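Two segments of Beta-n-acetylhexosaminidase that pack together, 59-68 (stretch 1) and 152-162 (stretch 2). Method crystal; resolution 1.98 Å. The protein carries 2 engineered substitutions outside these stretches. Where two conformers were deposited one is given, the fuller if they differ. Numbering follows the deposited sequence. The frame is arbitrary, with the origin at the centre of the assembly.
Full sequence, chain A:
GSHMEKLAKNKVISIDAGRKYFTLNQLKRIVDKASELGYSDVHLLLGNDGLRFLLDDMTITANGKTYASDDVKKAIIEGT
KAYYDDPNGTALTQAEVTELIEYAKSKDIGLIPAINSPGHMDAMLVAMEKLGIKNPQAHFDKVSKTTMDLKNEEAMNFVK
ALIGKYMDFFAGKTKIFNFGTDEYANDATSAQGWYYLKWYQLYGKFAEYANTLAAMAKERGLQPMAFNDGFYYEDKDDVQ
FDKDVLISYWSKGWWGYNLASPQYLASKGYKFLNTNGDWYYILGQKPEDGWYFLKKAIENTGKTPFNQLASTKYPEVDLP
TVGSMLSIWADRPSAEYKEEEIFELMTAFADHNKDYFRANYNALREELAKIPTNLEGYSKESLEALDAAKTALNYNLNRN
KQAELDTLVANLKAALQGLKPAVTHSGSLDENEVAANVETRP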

ATOM      1  N   THR A  59     -11.862 -20.687   4.868  1.00 14.86           N
ATOM      2  CA  THR A  59     -11.622 -21.731   5.862  1.00 14.76           C
ATOM      3  C   THR A  59     -10.243 -21.529   6.480  1.00 14.65           C
ATOM      4  O   THR A  59      -9.258 -21.351   5.766  1.00 14.50           O
ATOM      5  CB  THR A  59     -11.703 -23.146   5.234  1.00 14.51           C
ATOM      6  OG1 THR A  59     -12.991 -23.339   4.640  1.00 14.47           O
ATOM      7  CG2 THR A  59     -11.462 -24.228   6.277  1.00 14.35           C
ATOM      8  N   ILE A  60     -10.185 -21.567   7.809  1.00 15.06           N
ATOM      9  CA  ILE A  60      -8.938 -21.376   8.541  1.00 15.23           C
ATOM     10  C   ILE A  60      -8.665 -22.568   9.445  1.00 15.63           C
ATOM     11  O   ILE A  60      -9.553 -23.029  10.165  1.00 15.88           O
ATOM     12  CB  ILE A  60      -8.968 -20.069   9.390  1.00 14.81           C
ATOM     13  CG1 ILE A  60      -9.081 -18.815   8.509  1.00 14.75           C
ATOM     14  CG2 ILE A  60      -7.762 -19.979  10.319  1.00 15.11           C
ATOM     15  CD1 ILE A  60      -7.974 -18.633   7.491  1.00 14.64           C
ATOM     16  N   THR A  61      -7.433 -23.064   9.403  1.00 16.21           N
ATOM     17  CA  THR A  61      -6.983 -24.077  10.344  1.00 16.80           C
ATOM     18  C   THR A  61      -5.881 -23.510  11.232  1.00 16.68           C
ATOM     19  O   THR A  61      -4.859 -23.060  10.741  1.00 16.47           O
ATOM     20  CB  THR A  61      -6.471 -25.327   9.614  1.00 17.45           C
ATOM     21  OG1 THR A  61      -7.470 -25.757   8.698  1.00 17.78           O
ATOM     22  CG2 THR A  61      -6.185 -26.458  10.597  1.00 17.67           C
ATOM     23  N   ALA A  62      -6.122 -23.540  12.540  1.00 17.22           N
ATOM     24  CA  ALA A  62      -5.188 -23.051  13.550  1.00 17.90           C
ATOM     25  C   ALA A  62      -5.640 -23.553  14.914  1.00 18.49           C
ATOM     26  O   ALA A  62      -6.826 -23.821  15.125  1.00 19.03           O
ATOM     27  CB  ALA A  62      -5.135 -21.529  13.548  1.00 17.58           C
ATOM     28  N   ASN A  63      -4.690 -23.675  15.833  1.00 18.73           N
ATOM     29  CA  ASN A  63      -4.985 -24.022  17.221  1.00 19.42           C
ATOM     30  C   ASN A  63      -5.609 -25.406  17.368  1.00 19.25           C
ATOM     31  O   ASN A  63      -6.402 -25.633  18.281  1.00 19.03           O
ATOM     32  CB  ASN A  63      -5.885 -22.958  17.860  1.00 19.38           C
ATOM     33  CG  ASN A  63      -5.234 -21.592  17.896  1.00 19.10           C
ATOM     34  OD1 ASN A  63      -4.081 -21.460  18.297  1.00 19.27           O
ATOM     35  ND2 ASN A  63      -5.972 -20.569  17.487  1.00 18.65           N
ATOM     36  N   GLY A  64      -5.254 -26.308  16.454  1.00 19.32           N
ATOM     37  CA  GLY A  64      -5.740 -27.693  16.472  1.00 19.28           C
ATOM     38  C   GLY A  64      -7.140 -27.899  15.923  1.00 19.72           C
ATOM     39  O   GLY A  64      -7.656 -29.021  15.930  1.00 19.43           O
ATOM     40  N   LYS A  65      -7.751 -26.828  15.422  1.00 19.29           N
ATOM     41  CA  LYS A  65      -9.119 -26.902  14.924  1.00 19.25           C
ATOM     42  C   LYS A  65      -9.291 -26.173  13.597  1.00 18.42           C
ATOM     43  O   LYS A  65      -8.356 -25.545  13.099  1.00 17.84           O
ATOM     44  CB  LYS A  65     -10.093 -26.338  15.967  1.00 20.34           C
ATOM     45  CG  LYS A  65      -9.892 -24.865  16.286  1.00 21.27           C
ATOM     46  CD  LYS A  65     -11.180 -24.217  16.777  1.00 22.05           C
ATOM     47  CE  LYS A  65     -11.514 -24.614  18.209  1.00 22.76           C
ATOM     48  NZ  LYS A  65     -10.408 -24.296  19.154  1.00 23.63           N
ATOM     49  N   THR A  66     -10.479 -26.300  13.009  0.50 18.16           N
ATOM     50  CA  THR A  66     -10.817 -25.544  11.813  0.50 17.81           C
ATOM     51  C   THR A  66     -11.971 -24.606  12.073  0.50 17.66           C
ATOM     52  O   THR A  66     -12.891 -24.920  12.829  0.50 17.61           O
ATOM     53  CB  THR A  66     -11.171 -26.439  10.608  0.50 17.98           C
ATOM     54  OG1 THR A  66     -12.377 -27.169  10.875  0.50 17.52           O
ATOM     55  CG2 THR A  66     -10.041 -27.391  10.323  0.50 17.78           C
ATOM     56  N   TYR A  67     -11.896 -23.445  11.440  1.00 17.23           N
ATOM     57  CA  TYR A  67     -12.977 -22.479  11.454  1.00 16.91           C
ATOM     58  C   TYR A  67     -13.517 -22.482  10.036  1.00 17.00           C
ATOM     59  O   TYR A  67     -12.781 -22.207   9.078  1.00 16.96           O
ATOM     60  CB  TYR A  67     -12.467 -21.083  11.861  1.00 16.66           C
ATOM     61  CG  TYR A  67     -11.605 -21.070  13.122  1.00 16.56           C
ATOM     62  CD1 TYR A  67     -10.284 -21.513  13.085  1.00 16.89           C
ATOM     63  CD2 TYR A  67     -12.113 -20.629  14.345  1.00 16.58           C
ATOM     64  CE1 TYR A  67      -9.491 -21.519  14.221  1.00 16.88           C
ATOM     65  CE2 TYR A  67     -11.320 -20.621  15.496  1.00 16.95           C
ATOM     66  CZ  TYR A  67     -10.012 -21.073  15.422  1.00 17.14           C
ATOM     67  OH  TYR A  67      -9.194 -21.084  16.534  1.00 17.92           O
ATOM     68  N   ALA A  68     -14.791 -22.841   9.911  1.00 16.86           N
ATOM     69  CA  ALA A  68     -15.450 -23.018   8.612  1.00 17.07           C
ATOM     70  C   ALA A  68     -15.557 -21.707   7.842  1.00 17.07           C
ATOM     71  O   ALA A  68     -15.692 -20.638   8.444  1.00 17.52           O
ATOM     72  CB  ALA A  68     -16.824 -23.636   8.805  1.00 16.95           C
ATOM     73  N   ASN A 152      -1.001 -13.738  23.327  1.00 18.65           N
ATOM     74  CA  ASN A 152      -2.142 -14.603  23.066  1.00 18.30           C
ATOM     75  C   ASN A 152      -1.924 -15.507  21.842  1.00 18.50           C
ATOM     76  O   ASN A 152      -2.286 -15.144  20.718  1.00 17.93           O
ATOM     77  CB  ASN A 152      -3.432 -13.788  22.925  1.00 17.79           C
ATOM     78  CG  ASN A 152      -4.663 -14.671  22.830  1.00 17.71           C
ATOM     79  OD1 ASN A 152      -4.554 -15.880  22.621  1.00 17.67           O
ATOM     80  ND2 ASN A 152      -5.841 -14.077  22.988  1.00 17.26           N
ATOM     81  N   GLU A 153      -1.348 -16.684  22.083  1.00 18.58           N
ATOM     82  CA  GLU A 153      -1.074 -17.684  21.038  1.00 19.14           C
ATOM     83  C   GLU A 153      -2.277 -18.025  20.155  1.00 18.32           C
ATOM     84  O   GLU A 153      -2.152 -18.104  18.933  1.00 18.17           O
ATOM     85  CB  GLU A 153      -0.527 -18.973  21.656  1.00 20.42           C
ATOM     86  CG  GLU A 153       0.988 -19.048  21.751  1.00 22.30           C
ATOM     87  CD  GLU A 153       1.502 -20.471  21.575  0.75 22.95           C
ATOM     88  OE1 GLU A 153       1.276 -21.304  22.478  0.75 23.94           O
ATOM     89  OE2 GLU A 153       2.131 -20.761  20.531  0.75 23.19           O
ATOM     90  N   GLU A 154      -3.430 -18.242  20.778  1.00 17.72           N
ATOM     91  CA  GLU A 154      -4.660 -18.564  20.046  1.00 17.18           C
ATOM     92  C   GLU A 154      -5.016 -17.504  19.002  1.00 16.57           C
ATOM     93  O   GLU A 154      -5.350 -17.835  17.862  1.00 16.88           O
ATOM     94  CB  GLU A 154      -5.811 -18.742  21.027  1.00 17.16           C
ATOM     95  CG  GLU A 154      -7.147 -19.104  20.397  1.00 17.08           C
ATOM     96  CD  GLU A 154      -8.184 -19.437  21.451  1.00 17.47           C
ATOM     97  OE1 GLU A 154      -8.281 -18.691  22.448  1.00 17.69           O
ATOM     98  OE2 GLU A 154      -8.888 -20.450  21.289  0.75 17.51           O
ATOM     99  N   ALA A 155      -4.932 -16.237  19.396  1.00 15.87           N
ATOM    100  CA  ALA A 155      -5.191 -15.123  18.497  1.00 15.41           C
ATOM    101  C   ALA A 155      -4.111 -15.001  17.414  1.00 15.22           C
ATOM    102  O   ALA A 155      -4.428 -14.824  16.231  1.00 14.42           O
ATOM    103  CB  ALA A 155      -5.326 -13.824  19.280  1.00 15.56           C
ATOM    104  N   MET A 156      -2.852 -15.093  17.844  1.00 15.16           N
ATOM    105  CA  MET A 156      -1.672 -15.059  16.973  1.00 15.70           C
ATOM    106  C   MET A 156      -1.669 -16.211  15.963  1.00 15.08           C
ATOM    107  O   MET A 156      -1.375 -16.008  14.784  1.00 14.42           O
ATOM    108  CB  MET A 156      -0.389 -15.133  17.818  1.00 16.59           C
ATOM    109  CG  MET A 156      -0.180 -13.956  18.759  1.00 18.20           C
ATOM    110  SD  MET A 156       0.768 -12.626  18.005  1.00 20.88           S
ATOM    111  CE  MET A 156       2.429 -13.172  18.393  1.00 19.89           C
ATOM    112  N   ASN A 157      -2.002 -17.418  16.425  1.00 14.62           N
ATOM    113  CA  ASN A 157      -2.074 -18.562  15.520  1.00 14.57           C
ATOM    114  C   ASN A 157      -3.158 -18.347  14.483  1.00 13.96           C
ATOM    115  O   ASN A 157      -2.960 -18.635  13.302  1.00 13.68           O
ATOM    116  CB  ASN A 157      -2.264 -19.879  16.275  1.00 14.94           C
ATOM    117  CG  ASN A 157      -0.985 -20.355  16.947  1.00 15.49           C
ATOM    118  OD1 ASN A 157       0.107 -19.959  16.564  1.00 15.40           O
ATOM    119  ND2 ASN A 157      -1.121 -21.218  17.947  1.00 16.05           N
ATOM    120  N   PHE A 158      -4.284 -17.792  14.917  1.00 13.78           N
ATOM    121  CA  PHE A 158      -5.374 -17.505  13.988  1.00 13.58           C
ATOM    122  C   PHE A 158      -5.010 -16.458  12.938  1.00 13.34           C
ATOM    123  O   PHE A 158      -5.186 -16.688  11.740  1.00 13.82           O
ATOM    124  CB  PHE A 158      -6.634 -17.065  14.714  1.00 13.61           C
ATOM    125  CG  PHE A 158      -7.806 -16.926  13.802  1.00 13.79           C
ATOM    126  CD1 PHE A 158      -8.585 -18.032  13.493  1.00 13.92           C
ATOM    127  CD2 PHE A 158      -8.103 -15.701  13.215  1.00 13.84           C
ATOM    128  CE1 PHE A 158      -9.657 -17.914  12.630  1.00 14.34           C
ATOM    129  CE2 PHE A 158      -9.170 -15.576  12.351  1.00 14.01           C
ATOM    130  CZ  PHE A 158      -9.949 -16.687  12.059  1.00 14.33           C
ATOM    131  N   VAL A 159      -4.527 -15.307  13.392  1.00 12.79           N
ATOM    132  CA  VAL A 159      -4.206 -14.204  12.488  1.00 12.64           C
ATOM    133  C   VAL A 159      -3.164 -14.612  11.450  1.00 12.50           C
ATOM    134  O   VAL A 159      -3.349 -14.350  10.269  1.00 12.00           O
ATOM    135  CB  VAL A 159      -3.792 -12.939  13.260  1.00 12.69           C
ATOM    136  CG1 VAL A 159      -3.251 -11.872  12.324  1.00 12.60           C
ATOM    137  CG2 VAL A 159      -4.997 -12.396  14.017  1.00 12.26           C
ATOM    138  N   LYS A 160      -2.095 -15.276  11.896  1.00 12.36           N
ATOM    139  CA  LYS A 160      -1.061 -15.778  10.999  1.00 12.53           C
ATOM    140  C   LYS A 160      -1.613 -16.692   9.907  1.00 11.92           C
ATOM    141  O   LYS A 160      -1.196 -16.601   8.749  1.00 11.51           O
ATOM    142  CB  LYS A 160       0.024 -16.530  11.773  1.00 13.14           C
ATOM    143  CG  LYS A 160       0.943 -15.639  12.584  1.00 14.34           C
ATOM    144  CD  LYS A 160       2.102 -16.447  13.130  1.00 14.79           C
ATOM    145  CE  LYS A 160       2.302 -16.205  14.612  1.00 15.46           C
ATOM    146  NZ  LYS A 160       3.436 -17.020  15.138  1.00 15.65           N
ATOM    147  N   ALA A 161      -2.529 -17.583  10.290  1.00 11.51           N
ATOM    148  CA  ALA A 161      -3.170 -18.483   9.343  1.00 11.45           C
ATOM    149  C   ALA A 161      -4.007 -17.689   8.344  1.00 11.22           C
ATOM    150  O   ALA A 161      -3.935 -17.950   7.143  1.00 11.06           O
ATOM    151  CB  ALA A 161      -4.031 -19.519  10.068  1.00 11.68           C
ATOM    152  N   LEU A 162      -4.773 -16.715   8.848  1.00 10.89           N
ATOM    153  CA  LEU A 162      -5.597 -15.824   8.008  1.00 10.79           C
ATOM    154  C   LEU A 162      -4.755 -15.047   6.998  1.00 10.78           C
ATOM    155  O   LEU A 162      -5.066 -15.019   5.810  1.00 10.76           O
ATOM    156  CB  LEU A 162      -6.403 -14.846   8.870  1.00 10.67           C
ATOM    157  CG  LEU A 162      -7.351 -13.909   8.104  1.00 10.67           C
ATOM    158  CD1 LEU A 162      -8.386 -14.722   7.341  1.00 10.60           C
ATOM    159  CD2 LEU A 162      -8.026 -12.940   9.067  1.00 10.83           C
TER
HETATM  160  O   HOH W   1     -10.267 -21.455  18.693  1.00 24.23           O

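A β-hairpin lies against one side of a helix, joined to it by a small apolar core along its first strand and by a pair of asparagine hydrogen bonds at its turn. Strand 60-62 runs roughly antiparallel to helix 153-162, at 141° with the axes 7.7 Å apart at their closest, and the two segments bury 448 Å² between them, both sides summed. The backbones come nearest at Ala 62 and Phe 158, CA to CA 5.6 Å; the small Ala 62 points toward the helix there, its CB 3.6 Å from Asn 157 O and 4.2 Å from Ala 161 CB. Along the strand, Ile 60 and Ala 62 point toward the helix while Thr 61 between them points away, as strand alternation requires; the threonine side chain is left exposed, though its backbone O still lies 3.7 Å from Ala 161 CB. Ile 60 (m, m) is buried and spans three helix residues: its CG2 meets Phe 158 CE1 at 3.6 Å and Ala 161 CB at 3.8 Å, and its CD1 reaches Leu 162 CD1 at 3.9 Å. The CA-to-CB bond of Phe 158 points sideways to the hairpin, but the t rotamer brings the ring to it. There the ring edge points at the face of Tyr 67, from the second strand, with centroids 4.9 Å apart, planes at 82° and Phe 158 CD1 3.7 Å from Tyr 67 CE1.

At the turn the contact becomes polar. Ala 62 to Lys 65 form a type I' turn, in which Asn 63 adopts a positive phi (63°), a conformation asparagine tolerates well, and Gly 64 takes another (79°) that favours glycine. The amide of Asn 63 serves the helix with both its ends: ND2 donates to Glu 154 O at 2.8 Å, and OD1 accepts from Asn 157 ND2 at 3.0 Å. Glu 154 O also receives the helical bond from Phe 158 N (3.1 Å), so the asparagine adds a second donor to this carbonyl. Asn 63 ND2 also makes a weak bond to Tyr 67 OH (3.4 Å), tying the turn to the aromatic pair. Water 1 extends this polar end, accepting from Lys 65 NZ (2.9 Å), donating to Glu 154 OE2 (3.1 Å) and hydrogen-bonding to Tyr 67 OH (2.4 Å). The tyrosine thus offers its ring face to phenylalanine and its hydroxyl to the polar group.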